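PDB 5Y0T: thermotoga maritima TmcAL from Thermotoga maritima, which belongs to the HIGH nucleotidyl transferase family of the HUP clan and, in this crystal, holds adenosine-5'-rp-alpha-thio-triphosphate in a pocket. Local coordinates for residues A[252-256]-A[397-401]; A[332-336]-A[383-388]; A[364-368]-A[412-416]. The contacts are given in a common frame with arbitrary orientation. Residues are numbered along the deposited sequence.

Contact 1. Residues A[252-256]-A[397-401]; sequences NMGDF and FYSMF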
loop_
_atom_site.group_PDB
_atom_site.type_symbol
_atom_site.label_atom_id
_atom_site.label_comp_id
_atom_site.label_asym_id
_atom_site.label_seq_id
_atom_site.Cartn_x
_atom_site.Cartn_y
_atom_site.Cartn_z
ATOM N N ASN A 252 6.550 9.978 -9.726
ATOM C CA ASN A 252 7.442 9.131 -8.922
ATOM C C ASN A 252 6.641 8.235 -7.964
ATOM O O ASN A 252 7.090 7.150 -7.587
ATOM C CB ASN A 252 8.452 9.967 -8.102
ATOM C CG ASN A 252 9.263 10.938 -8.960
ATOM O OD1 ASN A 252 9.517 12.068 -8.556
ATOM N ND2 ASN A 252 9.675 10.495 -10.139
ATOM N N MET A 253 5.462 8.701 -7.565
ATOM C CA MET A 253 4.598 7.924 -6.674
ATOM C C MET A 253 3.574 7.075 -7.424
ATOM O O MET A 253 2.781 6.361 -6.810
ATOM C CB MET A 253 3.848 8.845 -5.724
ATOM C CG MET A 253 4.747 9.596 -4.781
ATOM S SD MET A 253 3.875 10.893 -3.896
ATOM C CE MET A 253 5.225 11.407 -2.832
ATOM N N GLY A 254 3.568 7.186 -8.744
ATOM C CA GLY A 254 2.498 6.611 -9.535
ATOM C C GLY A 254 2.397 5.095 -9.421
ATOM O O GLY A 254 1.302 4.551 -9.238
ATOM N N ASP A 255 3.524 4.399 -9.538
ATOM C CA ASP A 255 3.468 2.940 -9.480
ATOM C C ASP A 255 3.007 2.489 -8.093
ATOM O O ASP A 255 2.276 1.497 -7.990
ATOM C CB ASP A 255 4.818 2.292 -9.823
ATOM C CG ASP A 255 5.045 2.133 -11.325
ATOM O OD1 ASP A 255 4.162 2.495 -12.133
ATOM O OD2 ASP A 255 6.114 1.616 -11.705
ATOM N N PHE A 256 3.404 3.208 -7.033
ATOM C CA PHE A 256 2.917 2.851 -5.702
ATOM C C PHE A 256 1.401 2.965 -5.627
ATOM O O PHE A 256 0.731 2.037 -5.177
ATOM C CB PHE A 256 3.515 3.705 -4.568
ATOM C CG PHE A 256 3.136 3.185 -3.207
ATOM C CD1 PHE A 256 1.939 3.549 -2.615
ATOM C CD2 PHE A 256 3.943 2.264 -2.556
ATOM C CE1 PHE A 256 1.564 3.023 -1.390
ATOM C CE2 PHE A 256 3.573 1.734 -1.321
ATOM C CZ PHE A 256 2.388 2.111 -0.747
ATOM N N PHE A 397 5.867 8.727 4.269
ATOM C CA PHE A 397 5.602 8.177 2.953
ATOM C C PHE A 397 6.314 9.006 1.884
ATOM O O PHE A 397 7.020 8.481 1.029
ATOM C CB PHE A 397 4.100 8.144 2.703
ATOM C CG PHE A 397 3.711 7.640 1.336
ATOM C CD1 PHE A 397 3.694 6.280 1.063
ATOM C CD2 PHE A 397 3.330 8.532 0.330
ATOM C CE1 PHE A 397 3.315 5.810 -0.210
ATOM C CE2 PHE A 397 2.953 8.077 -0.939
ATOM C CZ PHE A 397 2.937 6.716 -1.207
ATOM N N TYR A 398 6.133 10.315 1.945
ATOM C CA TYR A 398 6.795 11.223 1.002
ATOM C C TYR A 398 8.318 11.007 0.895
ATOM O O TYR A 398 8.879 10.968 -0.210
ATOM C CB TYR A 398 6.481 12.658 1.427
ATOM C CG TYR A 398 7.114 13.755 0.602
ATOM C CD1 TYR A 398 8.409 14.199 0.876
ATOM C CD2 TYR A 398 6.394 14.399 -0.400
ATOM C CE1 TYR A 398 8.984 15.231 0.144
ATOM C CE2 TYR A 398 6.959 15.453 -1.131
ATOM C CZ TYR A 398 8.253 15.858 -0.849
ATOM O OH TYR A 398 8.839 16.881 -1.566
ATOM N N SER A 399 8.988 10.860 2.039
ATOM C CA SER A 399 10.451 10.774 2.068
ATOM C C SER A 399 10.993 9.524 1.364
ATOM O O SER A 399 12.146 9.510 0.926
ATOM C CB SER A 399 10.951 10.819 3.519
ATOM O OG SER A 399 10.493 12.014 4.127
ATOM N N MET A 400 10.169 8.482 1.240
ATOM C CA MET A 400 10.577 7.299 0.455
ATOM C C MET A 400 10.795 7.648 -1.018
ATOM O O MET A 400 11.383 6.865 -1.774
ATOM C CB MET A 400 9.542 6.180 0.564
ATOM C CG MET A 400 9.687 5.309 1.816
ATOM S SD MET A 400 11.349 4.630 1.982
ATOM C CE MET A 400 11.476 3.569 0.518
ATOM N N PHE A 401 10.259 8.789 -1.442
ATOM C CA PHE A 401 10.392 9.218 -2.840
ATOM C C PHE A 401 11.453 10.290 -3.095
ATOM O O PHE A 401 11.597 10.756 -4.228
ATOM C CB PHE A 401 9.023 9.653 -3.361
ATOM C CG PHE A 401 8.018 8.546 -3.293
ATOM C CD1 PHE A 401 7.891 7.648 -4.343
ATOM C CD2 PHE A 401 7.268 8.350 -2.143
ATOM C CE1 PHE A 401 6.997 6.587 -4.270
ATOM C CE2 PHE A 401 6.369 7.301 -2.050
ATOM C CZ PHE A 401 6.226 6.414 -3.128
#

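Contact 2. Residues A[332-336]-A[383-388]; sequences KGPQY and LFLEQI. With EDO (1,2-ethanediol), chain G.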
loop_
_atom_site.group_PDB
_atom_site.type_symbol
_atom_site.label_atom_id
_atom_site.label_comp_id
_atom_site.label_asym_id
_atom_site.label_seq_id
_atom_site.Cartn_x
_atom_site.Cartn_y
_atom_site.Cartn_z
ATOM N N LYS A 332 -15.127 19.922 13.916
ATOM C CA LYS A 332 -14.345 20.440 15.043
ATOM C C LYS A 332 -13.062 21.170 14.622
ATOM O O LYS A 332 -12.467 21.910 15.413
ATOM C CB LYS A 332 -13.980 19.294 15.991
ATOM C CG LYS A 332 -15.184 18.496 16.513
ATOM C CD LYS A 332 -14.764 17.595 17.693
ATOM C CE LYS A 332 -15.965 16.890 18.327
ATOM N NZ LYS A 332 -15.534 16.026 19.472
ATOM N N GLY A 333 -12.622 20.970 13.389
ATOM C CA GLY A 333 -11.418 21.644 12.930
ATOM C C GLY A 333 -10.126 20.972 13.357
ATOM O O GLY A 333 -10.132 19.872 13.936
ATOM N N PRO A 334 -8.997 21.626 13.071
ATOM C CA PRO A 334 -7.662 21.212 13.531
ATOM C C PRO A 334 -7.592 21.236 15.045
ATOM O O PRO A 334 -8.208 22.109 15.668
ATOM C CB PRO A 334 -6.729 22.273 12.921
ATOM C CG PRO A 334 -7.619 23.492 12.785
ATOM C CD PRO A 334 -8.956 22.906 12.348
ATOM N N GLN A 335 -6.921 20.252 15.637
ATOM C CA GLN A 335 -6.831 20.180 17.084
ATOM C C GLN A 335 -5.494 20.703 17.622
ATOM O O GLN A 335 -5.266 20.685 18.826
ATOM C CB GLN A 335 -7.084 18.736 17.546
ATOM C CG GLN A 335 -8.489 18.230 17.156
ATOM C CD GLN A 335 -9.604 19.088 17.747
ATOM O OE1 GLN A 335 -9.700 19.226 18.959
ATOM N NE2 GLN A 335 -10.454 19.665 16.884
ATOM N N TYR A 336 -4.604 21.170 16.742
ATOM C CA TYR A 336 -3.301 21.668 17.207
ATOM C C TYR A 336 -2.754 22.692 16.222
ATOM O O TYR A 336 -3.159 22.739 15.054
ATOM C CB TYR A 336 -2.264 20.513 17.365
ATOM C CG TYR A 336 -2.218 19.648 16.120
ATOM C CD1 TYR A 336 -1.433 19.998 15.025
ATOM C CD2 TYR A 336 -3.021 18.516 16.014
ATOM C CE1 TYR A 336 -1.437 19.230 13.864
ATOM C CE2 TYR A 336 -3.028 17.751 14.866
ATOM C CZ TYR A 336 -2.235 18.093 13.802
ATOM O OH TYR A 336 -2.281 17.310 12.658
ATOM N N LEU A 383 -9.256 12.754 17.984
ATOM C CA LEU A 383 -9.127 13.462 16.707
ATOM C C LEU A 383 -7.730 14.079 16.545
ATOM O O LEU A 383 -7.095 13.997 15.464
ATOM C CB LEU A 383 -10.201 14.544 16.595
ATOM C CG LEU A 383 -10.260 15.262 15.244
ATOM C CD1 LEU A 383 -10.512 14.262 14.109
ATOM C CD2 LEU A 383 -11.366 16.300 15.302
ATOM N N PHE A 384 -7.247 14.682 17.623
ATOM C CA PHE A 384 -5.890 15.237 17.669
ATOM C C PHE A 384 -4.894 14.151 17.258
ATOM O O PHE A 384 -4.081 14.350 16.364
ATOM C CB PHE A 384 -5.613 15.777 19.088
ATOM C CG PHE A 384 -4.247 16.406 19.293
ATOM C CD1 PHE A 384 -3.073 15.663 19.170
ATOM C CD2 PHE A 384 -4.146 17.726 19.720
ATOM C CE1 PHE A 384 -1.828 16.243 19.416
ATOM C CE2 PHE A 384 -2.908 18.307 19.988
ATOM C CZ PHE A 384 -1.745 17.566 19.823
ATOM N N LEU A 385 -4.968 12.995 17.914
ATOM C CA LEU A 385 -4.039 11.912 17.619
ATOM C C LEU A 385 -4.163 11.426 16.176
ATOM O O LEU A 385 -3.147 11.197 15.519
ATOM C CB LEU A 385 -4.246 10.738 18.596
ATOM C CG LEU A 385 -3.831 11.037 20.040
ATOM C CD1 LEU A 385 -4.215 9.873 20.990
ATOM C CD2 LEU A 385 -2.344 11.341 20.141
ATOM N N GLU A 386 -5.391 11.273 15.677
ATOM C CA GLU A 386 -5.597 10.869 14.279
ATOM C C GLU A 386 -5.077 11.898 13.288
ATOM O O GLU A 386 -4.423 11.541 12.295
ATOM C CB GLU A 386 -7.088 10.579 14.011
ATOM C CG GLU A 386 -7.563 9.364 14.802
ATOM C CD GLU A 386 -9.016 8.977 14.545
ATOM O OE1 GLU A 386 -9.685 9.622 13.716
ATOM O OE2 GLU A 386 -9.487 8.014 15.182
ATOM N N GLN A 387 -5.335 13.174 13.554
ATOM C CA GLN A 387 -4.863 14.218 12.663
ATOM C C GLN A 387 -3.339 14.241 12.592
ATOM O O GLN A 387 -2.760 14.249 11.498
ATOM C CB GLN A 387 -5.399 15.594 13.102
ATOM C CG GLN A 387 -6.883 15.788 12.832
ATOM C CD GLN A 387 -7.413 17.136 13.319
ATOM O OE1 GLN A 387 -6.752 17.842 14.082
ATOM N NE2 GLN A 387 -8.608 17.501 12.863
ATOM N N ILE A 388 -2.673 14.237 13.749
ATOM C CA ILE A 388 -1.223 14.412 13.736
ATOM C C ILE A 388 -0.525 13.132 13.244
ATOM O O ILE A 388 0.525 13.205 12.597
ATOM C CB ILE A 388 -0.695 14.865 15.125
ATOM C CG1 ILE A 388 0.607 15.655 14.976
ATOM C CG2 ILE A 388 -0.533 13.671 16.111
ATOM C CD1 ILE A 388 0.961 16.460 16.239
HETATM C C1 EDO G . -10.634 22.225 19.579
HETATM O O1 EDO G . -10.942 22.451 20.968
HETATM C C2 EDO G . -11.869 22.509 18.720
HETATM O O2 EDO G . -12.658 21.304 18.581
#

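Contact 3. Residues A[364-368]-A[412-416]; sequences NMSLY and RDFSI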
loop_
_atom_site.group_PDB
_atom_site.type_symbol
_atom_site.label_atom_id
_atom_site.label_comp_id
_atom_site.label_asym_id
_atom_site.label_seq_id
_atom_site.Cartn_x
_atom_site.Cartn_y
_atom_site.Cartn_z
ATOM N N ASN A 364 8.068 20.963 19.500
ATOM C CA ASN A 364 8.874 19.764 19.617
ATOM C C ASN A 364 7.985 18.539 19.438
ATOM O O ASN A 364 7.241 18.158 20.349
ATOM C CB ASN A 364 9.549 19.767 20.994
ATOM C CG ASN A 364 10.653 18.739 21.125
ATOM O OD1 ASN A 364 10.679 17.735 20.414
ATOM N ND2 ASN A 364 11.570 18.977 22.076
ATOM N N MET A 365 8.111 17.878 18.293
ATOM C CA MET A 365 7.204 16.774 17.970
ATOM C C MET A 365 7.406 15.591 18.916
ATOM O O MET A 365 6.457 14.885 19.247
ATOM C CB MET A 365 7.383 16.340 16.515
ATOM C CG MET A 365 6.563 17.169 15.510
ATOM S SD MET A 365 4.778 16.976 15.692
ATOM C CE MET A 365 4.509 15.432 14.801
ATOM N N SER A 366 8.635 15.394 19.385
ATOM C CA SER A 366 8.908 14.304 20.326
ATOM C C SER A 366 8.094 14.460 21.599
ATOM O O SER A 366 7.941 13.512 22.360
ATOM C CB SER A 366 10.401 14.231 20.670
ATOM O OG SER A 366 11.158 13.847 19.531
ATOM N N LEU A 367 7.605 15.670 21.849
ATOM C CA LEU A 367 6.781 15.939 23.019
ATOM C C LEU A 367 5.268 16.015 22.754
ATOM O O LEU A 367 4.515 16.355 23.668
ATOM C CB LEU A 367 7.232 17.254 23.673
ATOM C CG LEU A 367 8.724 17.362 24.020
ATOM C CD1 LEU A 367 9.006 18.687 24.734
ATOM C CD2 LEU A 367 9.196 16.183 24.854
ATOM N N TYR A 368 4.802 15.779 21.524
ATOM C CA TYR A 368 3.421 16.172 21.257
ATOM C C TYR A 368 2.412 15.410 22.102
ATOM O O TYR A 368 1.358 15.953 22.418
ATOM C CB TYR A 368 3.067 16.060 19.774
ATOM C CG TYR A 368 2.721 14.702 19.195
ATOM C CD1 TYR A 368 1.536 14.046 19.525
ATOM C CD2 TYR A 368 3.526 14.134 18.228
ATOM C CE1 TYR A 368 1.218 12.837 18.965
ATOM C CE2 TYR A 368 3.200 12.927 17.645
ATOM C CZ TYR A 368 2.043 12.284 18.013
ATOM O OH TYR A 368 1.718 11.073 17.421
ATOM N N ARG A 412 11.226 12.383 9.652
ATOM C CA ARG A 412 11.651 13.781 9.596
ATOM C C ARG A 412 10.820 14.702 10.480
ATOM O O ARG A 412 11.334 15.721 10.946
ATOM C CB ARG A 412 11.668 14.273 8.139
ATOM C CG ARG A 412 12.887 13.700 7.401
ATOM C CD ARG A 412 12.847 13.970 5.901
ATOM N NE ARG A 412 12.951 15.395 5.543
ATOM C CZ ARG A 412 14.088 16.083 5.511
ATOM N NH1 ARG A 412 15.230 15.509 5.884
ATOM N NH2 ARG A 412 14.088 17.361 5.137
ATOM N N ASP A 413 9.565 14.358 10.764
ATOM C CA ASP A 413 8.846 15.182 11.733
ATOM C C ASP A 413 9.498 15.181 13.112
ATOM O O ASP A 413 9.366 16.135 13.868
ATOM C CB ASP A 413 7.416 14.734 11.873
ATOM C CG ASP A 413 6.591 15.164 10.710
ATOM O OD1 ASP A 413 6.151 14.278 9.971
ATOM O OD2 ASP A 413 6.436 16.393 10.516
ATOM N N PHE A 414 10.108 14.072 13.486
ATOM C CA PHE A 414 10.811 14.036 14.761
ATOM C C PHE A 414 12.266 14.479 14.687
ATOM O O PHE A 414 12.792 15.026 15.656
ATOM C CB PHE A 414 10.655 12.646 15.377
ATOM C CG PHE A 414 9.218 12.298 15.621
ATOM C CD1 PHE A 414 8.559 12.783 16.747
ATOM C CD2 PHE A 414 8.494 11.563 14.687
ATOM C CE1 PHE A 414 7.214 12.508 16.961
ATOM C CE2 PHE A 414 7.135 11.271 14.901
ATOM C CZ PHE A 414 6.501 11.735 16.036
ATOM N N SER A 415 12.917 14.243 13.558
ATOM C CA SER A 415 14.351 14.530 13.476
ATOM C C SER A 415 14.639 16.003 13.144
ATOM O O SER A 415 15.678 16.529 13.524
ATOM C CB SER A 415 15.026 13.593 12.465
ATOM O OG SER A 415 14.664 13.916 11.141
ATOM N N ILE A 416 13.717 16.662 12.444
ATOM C CA ILE A 416 13.907 18.055 12.027
ATOM C C ILE A 416 13.100 18.975 12.925
ATOM O O ILE A 416 11.873 18.942 12.899
ATOM C CB ILE A 416 13.442 18.313 10.568
ATOM C CG1 ILE A 416 14.034 17.298 9.570
ATOM C CG2 ILE A 416 13.701 19.790 10.158
ATOM C CD1 ILE A 416 15.543 17.243 9.504
HETATM O O HOH W 1 11.349 16.182 17.695
#

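Contact 1. Residues A[252-256]-A[397-401]
The backbones stay well apart here: the closest CA atoms, those of Asn252 and Phe401, are 6.8 Å from each other, and side chains fill the gap. Residues 252-256 lead into helix 254-261, while 397-401 carry the C-terminal part of helix 381-399, with a Phe401 N to Tyr398 O hydrogen bond (2.9 Å). Met253 is extended and lies across the Phe401 ring. Met253 CG sits 3.6 Å from the centroid of the Phe401 ring, almost on the normal, a CH-pi contact, and Met253 SD makes oblique Met-aromatic contacts with the Phe401 and Phe397 rings. Further out, Met253 CE reaches Tyr398 CD2 at 4.0 Å. One turn on, Phe256 offers its face to the edge of Phe397, with centroids 5.0 Å apart and planes at 70°. Phe256 also stacks on Phe256 of the second subunit, and Asp255 forms a salt bridge with Arg408 of that subunit. The arrangement is a T-shaped aromatic pair within a Met-aromatic cluster, joining two helix ends at the dimer interface.

Contact 2. Residues A[332-336]-A[383-388]
Gln387 is the polar centre of this contact, with both ends of its amide bonded to the 332-336 loop. Gln387 NE2 donates to Gly333 O (3.0 Å) and Gln387 OE1 accepts from Gln335 N (2.9 Å), so the side chain bridges two backbone groups on either side of Pro334; a weak second bond links Gln387 NE2 to Ser329 OG. Gly333 O takes a second bond from Gln335 NE2 (3.0 Å), which folds the Gln335 side chain back over its own loop. Gln335 NE2 also donates to O2 of a 1,2-ethanediol, probably from the crystallisation liquor, at 3.2 Å; that O2 makes a weak bond to Lys332 O, also 3.2 Å. Asp380 takes up two more ends: its backbone N bonds to Gln335 OE1 and its carboxylate pairs with Lys332 NZ. Tyr336 OH bonds to Asp391. By contrast, Gln335 O is buried against the Phe384 ring, 3.3 Å from Phe384 CD2, without a polar partner in the model. Tyr336 points its ring edge at the face of Phe384 (centroids 5.0 Å apart, planes at 62°) and receives Ile388 CD1 over its own face, 4.2 Å from the centroid. Gly333 has positive phi as the chain leaves helix 323-332. The loop then runs into strand 337-343, with helix 381-399 along one side, helix 79-92 against Pro334, and helix 368-374 packed on Phe384.

Contact 3. Residues A[364-368]-A[412-416]
Phe414 and Met365 bury the most surface here, followed by Asp413. The ring of Phe414 lies edge-on to the 3-10 turn 365-367: Phe414 CE1 is 3.4 Å from Met365 O and Phe414 CD1 is 3.8 Å from Met365 CB, while Phe414 CZ meets Tyr368 CE2 at 3.9 Å, edge against edge. Met365 CB also rests 3.3 Å from Asp413 O, so its side chain packs against the backbone of the short helix 412-415 as well as the ring. This is a junction between two short helical turns, one linking strand 361-362 to helix 368-374, the other preceding strand 419-421, and both strands pair with strand 337-343 of the mixed sheet. A water bridges the turns, donating to Phe414 O (2.8 Å) and accepting from Ser366 N (3.3 Å). Asp413 sends its carboxylate outside the pair, where OD1 bonds to Thr395 and OD2 forms salt bridges with Arg338 and Lys52. Met365 also packs on Ile388 and Val392 of helix 381-399.

How the contacts relate
Helix 381-399 runs through the set: contact 2 uses its early turns, contact 1 its C-terminal end, and contact 3 packs against it. Contacts 2 and 3, with centres 16 Å apart, meet directly, Ile388 CG2 lying 3.5 Å from Tyr368 CE1 and Ile388 CD1 3.9 Å from Met365 SD. Contact 3 also touches contact 1 through Arg412 CD and Ser399 OG, 3.5 Å apart, although their centres are 22 Å apart. Contacts 1 and 2 are separate, with nearest atoms about 11 Å apart. The residues lining the adenosine-5'-rp-alpha-thio-triphosphate pocket fall between 7 and 210, so none of the six segments contributes to it.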